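Local coordinates for protein cycloalternan-forming enzyme (Listeria monocytogenes serovar 1/2a, PDB 5F7U) that is a multidomain member of glycoside hydrolase family 31 that joins a TIM barrel to several beta-rich domains and a family 6 carbohydrate-binding module, at residues K341-I353 with D714-P728. The protein carries 1 engineered substitution. Residues are numbered along the deposited sequence; the frame is centred on the assembly and turned at random.
Sequences KDQNDIVNNYTDI and DNGKSMMRQMAMDYP. With MG (magnesium ion), chain H.
N344, in the first turn of helix 343-354, turns its amide toward R721 and D726 and makes the one direct hydrogen bond between the two segments, from ND2 to D726 OD1 (3.0 Å, 161° at the hydrogen). D726 OD1 lies in the amide plane, yet the carboxylate is turned almost perpendicular to that plane and receives ND2 from above. R721 grips the same carboxylate side-on, NE to OD1 and NH1 to OD2, and its NE comes from the opposite face to ND2, which leaves OD1 held by two donors. The CE of K717 covers one face of the guanidinium, while R721 CD rests 3.2 Å from N344 OD1; a water links that OD1 to S718 N. These bonds join R721, in edge strand 720-721 of the beta-rich C-terminal domain of family 31 enzymes, to D726 in the short helical turn after it. The facing helix leads from strand 333-338 towards the TIM barrel, so the contact joins it to the start of the C-terminal domain. Q343, bent at chi2 (-66°), slides its CG past P728 CG at 3.6 Å, and its NE2 is held by S293 and a water. M725 folds back at chi2 and chi3, bringing CE across V347 CG2 (3.6 Å). At N348, farther along helix 343-354, the neighbour is G716, which leaves helix 702-715 with positive phi; the two CA atoms are 4.2 Å apart. The next residue, N349, binds the magnesium ion through OD1 at 2.2 Å, with five waters completing the shell.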
loop_
_atom_site.group_PDB
_atom_site.type_symbol
_atom_site.label_atom_id
_atom_site.label_comp_id
_atom_site.label_asym_id
_atom_site.label_seq_id
_atom_site.Cartn_x
_atom_site.Cartn_y
_atom_site.Cartn_z
ATOM N N LYS A 341 14.686 -7.464 -12.275
ATOM C CA LYS A 341 14.148 -8.394 -13.277
ATOM C C LYS A 341 12.802 -7.895 -13.811
ATOM O O LYS A 341 12.460 -8.105 -14.987
ATOM C CB LYS A 341 13.992 -9.801 -12.677
ATOM C CG LYS A 341 15.304 -10.404 -12.167
ATOM C CD LYS A 341 15.134 -11.824 -11.596
ATOM C CE LYS A 341 14.798 -11.855 -10.094
ATOM N NZ LYS A 341 15.897 -11.305 -9.233
ATOM N N ASP A 342 12.061 -7.229 -12.928
ATOM C CA ASP A 342 10.773 -6.615 -13.241
ATOM C C ASP A 342 10.435 -5.558 -12.177
ATOM O O ASP A 342 11.266 -5.281 -11.314
ATOM C CB ASP A 342 9.672 -7.691 -13.410
ATOM C CG ASP A 342 9.406 -8.517 -12.156
ATOM O OD1 ASP A 342 9.550 -8.042 -11.006
ATOM O OD2 ASP A 342 8.935 -9.671 -12.334
ATOM N N GLN A 343 9.237 -4.958 -12.221
ATOM C CA GLN A 343 8.941 -3.831 -11.310
ATOM C C GLN A 343 8.870 -4.270 -9.860
ATOM O O GLN A 343 9.277 -3.531 -8.955
ATOM C CB GLN A 343 7.629 -3.116 -11.675
ATOM C CG GLN A 343 7.592 -2.623 -13.120
ATOM C CD GLN A 343 8.609 -1.520 -13.377
ATOM O OE1 GLN A 343 9.734 -1.775 -13.827
ATOM N NE2 GLN A 343 8.215 -0.288 -13.108
ATOM N N ASN A 344 8.354 -5.485 -9.647
ATOM C CA ASN A 344 8.258 -5.994 -8.298
ATOM C C ASN A 344 9.612 -6.344 -7.715
ATOM O O ASN A 344 9.825 -6.214 -6.500
ATOM C CB ASN A 344 7.294 -7.167 -8.265
ATOM C CG ASN A 344 5.886 -6.732 -8.587
ATOM O OD1 ASN A 344 5.377 -5.787 -7.971
ATOM N ND2 ASN A 344 5.275 -7.361 -9.593
ATOM N N ASP A 345 10.525 -6.733 -8.596
ATOM C CA ASP A 345 11.909 -6.976 -8.202
ATOM C C ASP A 345 12.621 -5.674 -7.826
ATOM O O ASP A 345 13.494 -5.681 -6.943
ATOM C CB ASP A 345 12.672 -7.685 -9.309
ATOM C CG ASP A 345 13.955 -8.307 -8.810
ATOM O OD1 ASP A 345 13.905 -8.930 -7.727
ATOM O OD2 ASP A 345 14.984 -8.164 -9.494
ATOM N N ILE A 346 12.233 -4.558 -8.459
ATOM C CA ILE A 346 12.772 -3.246 -8.070
ATOM C C ILE A 346 12.355 -2.950 -6.628
ATOM O O ILE A 346 13.182 -2.549 -5.803
ATOM C CB ILE A 346 12.332 -2.127 -9.045
ATOM C CG1 ILE A 346 13.048 -2.327 -10.397
ATOM C CG2 ILE A 346 12.576 -0.729 -8.462
ATOM C CD1 ILE A 346 12.489 -1.462 -11.528
ATOM N N VAL A 347 11.077 -3.195 -6.322
ATOM C CA VAL A 347 10.590 -3.074 -4.940
ATOM C C VAL A 347 11.342 -3.994 -3.979
ATOM O O VAL A 347 11.728 -3.556 -2.878
ATOM C CB VAL A 347 9.051 -3.246 -4.841
ATOM C CG1 VAL A 347 8.574 -3.046 -3.397
ATOM C CG2 VAL A 347 8.404 -2.208 -5.738
ATOM N N ASN A 348 11.560 -5.252 -4.380
ATOM C CA ASN A 348 12.362 -6.150 -3.567
ATOM C C ASN A 348 13.756 -5.567 -3.264
ATOM O O ASN A 348 14.206 -5.610 -2.113
ATOM C CB ASN A 348 12.504 -7.527 -4.200
ATOM C CG ASN A 348 13.224 -8.492 -3.301
ATOM O OD1 ASN A 348 12.740 -8.828 -2.216
ATOM N ND2 ASN A 348 14.426 -8.900 -3.711
ATOM N N ASN A 349 14.414 -5.032 -4.293
ATOM C CA ASN A 349 15.754 -4.441 -4.103
ATOM C C ASN A 349 15.717 -3.262 -3.141
ATOM O O ASN A 349 16.605 -3.106 -2.313
ATOM C CB ASN A 349 16.401 -4.081 -5.450
ATOM C CG ASN A 349 16.681 -5.307 -6.299
ATOM O OD1 ASN A 349 16.725 -6.422 -5.778
ATOM N ND2 ASN A 349 16.859 -5.119 -7.612
ATOM N N TYR A 350 14.666 -2.447 -3.234
ATOM C CA TYR A 350 14.456 -1.367 -2.296
ATOM C C TYR A 350 14.345 -1.935 -0.866
ATOM O O TYR A 350 14.920 -1.373 0.062
ATOM C CB TYR A 350 13.217 -0.545 -2.711
ATOM C CG TYR A 350 12.698 0.340 -1.608
ATOM C CD1 TYR A 350 13.365 1.526 -1.267
ATOM C CD2 TYR A 350 11.576 -0.023 -0.871
ATOM C CE1 TYR A 350 12.913 2.336 -0.241
ATOM C CE2 TYR A 350 11.115 0.777 0.191
ATOM C CZ TYR A 350 11.790 1.955 0.488
ATOM O OH TYR A 350 11.375 2.730 1.541
ATOM N N THR A 351 13.616 -3.037 -0.696
ATOM C CA THR A 351 13.487 -3.636 0.644
ATOM C C THR A 351 14.789 -4.279 1.135
ATOM O O THR A 351 14.999 -4.409 2.348
ATOM C CB THR A 351 12.306 -4.617 0.775
ATOM O OG1 THR A 351 12.540 -5.767 -0.049
ATOM C CG2 THR A 351 10.996 -3.912 0.440
ATOM N N ASP A 352 15.677 -4.644 0.209
ATOM C CA ASP A 352 17.020 -5.065 0.608
ATOM C C ASP A 352 17.723 -3.919 1.333
ATOM O O ASP A 352 18.497 -4.141 2.281
ATOM C CB ASP A 352 17.879 -5.435 -0.592
ATOM C CG ASP A 352 17.496 -6.749 -1.213
ATOM O OD1 ASP A 352 16.930 -7.648 -0.552
ATOM O OD2 ASP A 352 17.797 -6.900 -2.404
ATOM N N ILE A 353 17.450 -2.697 0.882
ATOM C CA ILE A 353 18.126 -1.518 1.411
ATOM C C ILE A 353 17.468 -1.066 2.724
ATOM O O ILE A 353 18.175 -0.744 3.687
ATOM C CB ILE A 353 18.173 -0.364 0.377
ATOM C CG1 ILE A 353 18.972 -0.783 -0.878
ATOM C CG2 ILE A 353 18.760 0.911 1.001
ATOM C CD1 ILE A 353 18.618 0.041 -2.105
ATOM N N ASP A 714 9.030 -12.381 1.963
ATOM C CA ASP A 714 10.181 -13.069 1.363
ATOM C C ASP A 714 10.733 -12.375 0.113
ATOM O O ASP A 714 11.962 -12.259 -0.053
ATOM C CB ASP A 714 9.814 -14.517 1.013
ATOM C CG ASP A 714 9.639 -15.399 2.239
ATOM O OD1 ASP A 714 9.999 -15.001 3.373
ATOM O OD2 ASP A 714 9.133 -16.521 2.057
ATOM N N ASN A 715 9.838 -11.932 -0.768
ATOM C CA ASN A 715 10.210 -11.512 -2.119
ATOM C C ASN A 715 9.850 -10.082 -2.488
ATOM O O ASN A 715 10.022 -9.671 -3.642
ATOM C CB ASN A 715 9.618 -12.498 -3.123
ATOM C CG ASN A 715 10.096 -13.915 -2.866
ATOM O OD1 ASN A 715 11.285 -14.148 -2.627
ATOM N ND2 ASN A 715 9.171 -14.856 -2.867
ATOM N N GLY A 716 9.366 -9.323 -1.511
ATOM C CA GLY A 716 9.053 -7.909 -1.736
ATOM C C GLY A 716 7.886 -7.606 -2.657
ATOM O O GLY A 716 7.722 -6.454 -3.091
ATOM N N LYS A 717 7.082 -8.624 -2.996
ATOM C CA LYS A 717 5.922 -8.426 -3.856
ATOM C C LYS A 717 4.719 -8.029 -3.003
ATOM O O LYS A 717 4.225 -8.824 -2.211
ATOM C CB LYS A 717 5.596 -9.686 -4.637
ATOM C CG LYS A 717 4.563 -9.471 -5.729
ATOM C CD LYS A 717 4.831 -10.471 -6.823
ATOM C CE LYS A 717 3.740 -10.433 -7.842
ATOM N NZ LYS A 717 3.943 -11.666 -8.648
ATOM N N SER A 718 4.252 -6.791 -3.162
ATOM C CA SER A 718 3.106 -6.338 -2.372
ATOM C C SER A 718 1.850 -7.118 -2.718
ATOM O O SER A 718 1.718 -7.631 -3.830
ATOM C CB SER A 718 2.880 -4.837 -2.582
ATOM O OG SER A 718 4.001 -4.134 -2.050
ATOM N N MET A 719 0.929 -7.203 -1.756
ATOM C CA MET A 719 -0.300 -7.983 -1.927
ATOM C C MET A 719 -1.271 -7.365 -2.930
ATOM O O MET A 719 -1.886 -8.076 -3.734
ATOM C CB MET A 719 -0.988 -8.175 -0.582
ATOM C CG MET A 719 -0.235 -9.168 0.292
ATOM S SD MET A 719 -0.805 -9.114 1.990
ATOM C CE MET A 719 -2.302 -10.072 1.856
ATOM N N MET A 720 -1.396 -6.038 -2.880
ATOM C CA MET A 720 -2.314 -5.333 -3.761
ATOM C C MET A 720 -1.483 -4.389 -4.597
ATOM O O MET A 720 -0.760 -3.584 -4.020
ATOM C CB MET A 720 -3.311 -4.543 -2.908
ATOM C CG MET A 720 -4.277 -3.711 -3.726
ATOM S SD MET A 720 -5.480 -2.785 -2.739
ATOM C CE MET A 720 -4.343 -1.840 -1.743
ATOM N N ARG A 721 -1.557 -4.483 -5.931
ATOM C CA ARG A 721 -0.640 -3.710 -6.786
ATOM C C ARG A 721 -1.353 -2.980 -7.919
ATOM O O ARG A 721 -2.243 -3.523 -8.562
ATOM C CB ARG A 721 0.448 -4.629 -7.398
ATOM C CG ARG A 721 1.304 -5.359 -6.372
ATOM C CD ARG A 721 2.350 -6.320 -6.961
ATOM N NE ARG A 721 1.775 -7.259 -7.941
ATOM C CZ ARG A 721 0.915 -8.237 -7.650
ATOM N NH1 ARG A 721 0.439 -9.023 -8.626
ATOM N NH2 ARG A 721 0.538 -8.454 -6.386
ATOM N N GLN A 722 -0.892 -1.763 -8.186
ATOM C CA GLN A 722 -1.382 -0.960 -9.312
ATOM C C GLN A 722 -0.954 -1.722 -10.588
ATOM O O GLN A 722 0.101 -2.409 -10.594
ATOM C CB GLN A 722 -0.719 0.419 -9.213
ATOM C CG GLN A 722 -1.353 1.536 -10.055
ATOM C CD GLN A 722 -0.895 1.473 -11.511
ATOM O OE1 GLN A 722 0.217 1.049 -11.792
ATOM N NE2 GLN A 722 -1.760 1.875 -12.439
ATOM N N MET A 723 -1.739 -1.605 -11.666
ATOM C CA MET A 723 -1.547 -2.493 -12.830
ATOM C C MET A 723 -0.168 -2.407 -13.475
ATOM O O MET A 723 0.367 -3.414 -13.942
ATOM C CB MET A 723 -2.632 -2.267 -13.895
ATOM C CG MET A 723 -4.071 -2.563 -13.455
ATOM S SD MET A 723 -4.393 -4.228 -12.863
ATOM C CE MET A 723 -3.942 -5.189 -14.316
ATOM N N ALA A 724 0.419 -1.209 -13.471
ATOM C CA ALA A 724 1.726 -0.984 -14.097
ATOM C C ALA A 724 2.881 -1.648 -13.323
ATOM O O ALA A 724 3.998 -1.747 -13.833
ATOM C CB ALA A 724 1.988 0.516 -14.304
ATOM N N MET A 725 2.622 -2.113 -12.097
ATOM C CA MET A 725 3.641 -2.896 -11.380
ATOM C C MET A 725 3.834 -4.257 -12.016
ATOM O O MET A 725 4.935 -4.811 -11.950
ATOM C CB MET A 725 3.286 -3.090 -9.898
ATOM C CG MET A 725 3.247 -1.817 -9.069
ATOM S SD MET A 725 4.731 -0.808 -9.125
ATOM C CE MET A 725 5.901 -1.863 -8.287
ATOM N N ASP A 726 2.781 -4.821 -12.609
ATOM C CA ASP A 726 2.917 -6.112 -13.297
ATOM C C ASP A 726 3.059 -5.969 -14.813
ATOM O O ASP A 726 3.562 -6.901 -15.506
ATOM C CB ASP A 726 1.725 -7.032 -12.982
ATOM C CG ASP A 726 1.729 -7.571 -11.557
ATOM O OD1 ASP A 726 2.505 -7.105 -10.699
ATOM O OD2 ASP A 726 0.924 -8.493 -11.301
ATOM N N TYR A 727 2.608 -4.832 -15.340
ATOM C CA TYR A 727 2.550 -4.606 -16.806
ATOM C C TYR A 727 3.098 -3.221 -17.168
ATOM O O TYR A 727 2.355 -2.370 -17.667
ATOM C CB TYR A 727 1.117 -4.796 -17.330
ATOM C CG TYR A 727 0.519 -6.119 -16.954
ATOM C CD1 TYR A 727 0.761 -7.269 -17.718
ATOM C CD2 TYR A 727 -0.255 -6.240 -15.802
ATOM C CE1 TYR A 727 0.223 -8.498 -17.342
ATOM C CE2 TYR A 727 -0.808 -7.459 -15.433
ATOM C CZ TYR A 727 -0.551 -8.580 -16.201
ATOM O OH TYR A 727 -1.101 -9.789 -15.799
ATOM N N PRO A 728 4.407 -2.985 -16.920
ATOM C CA PRO A 728 4.896 -1.615 -17.061
ATOM C C PRO A 728 4.944 -1.084 -18.486
ATOM O O PRO A 728 4.898 0.136 -18.670
ATOM C CB PRO A 728 6.311 -1.680 -16.476
ATOM C CG PRO A 728 6.701 -3.116 -16.585
ATOM C CD PRO A 728 5.440 -3.870 -16.333
HETATM MG MG MG H . 17.721 -8.247 -6.356
HETATM O O HOH W 1 5.530 0.214 -12.371
HETATM O O HOH W 2 6.940 -5.885 -13.690
HETATM O O HOH W 3 5.505 -5.168 -5.220
HETATM O O HOH W 4 8.824 -9.093 -5.947
HETATM O O HOH W 5 11.911 -10.587 -6.432
HETATM O O HOH W 6 16.015 -9.293 -6.197
HETATM O O HOH W 7 17.368 -8.042 -8.371
HETATM O O HOH W 8 18.099 -8.589 -4.395
HETATM O O HOH W 9 18.781 -10.049 -6.712
HETATM O O HOH W 10 19.424 -7.039 -6.614
#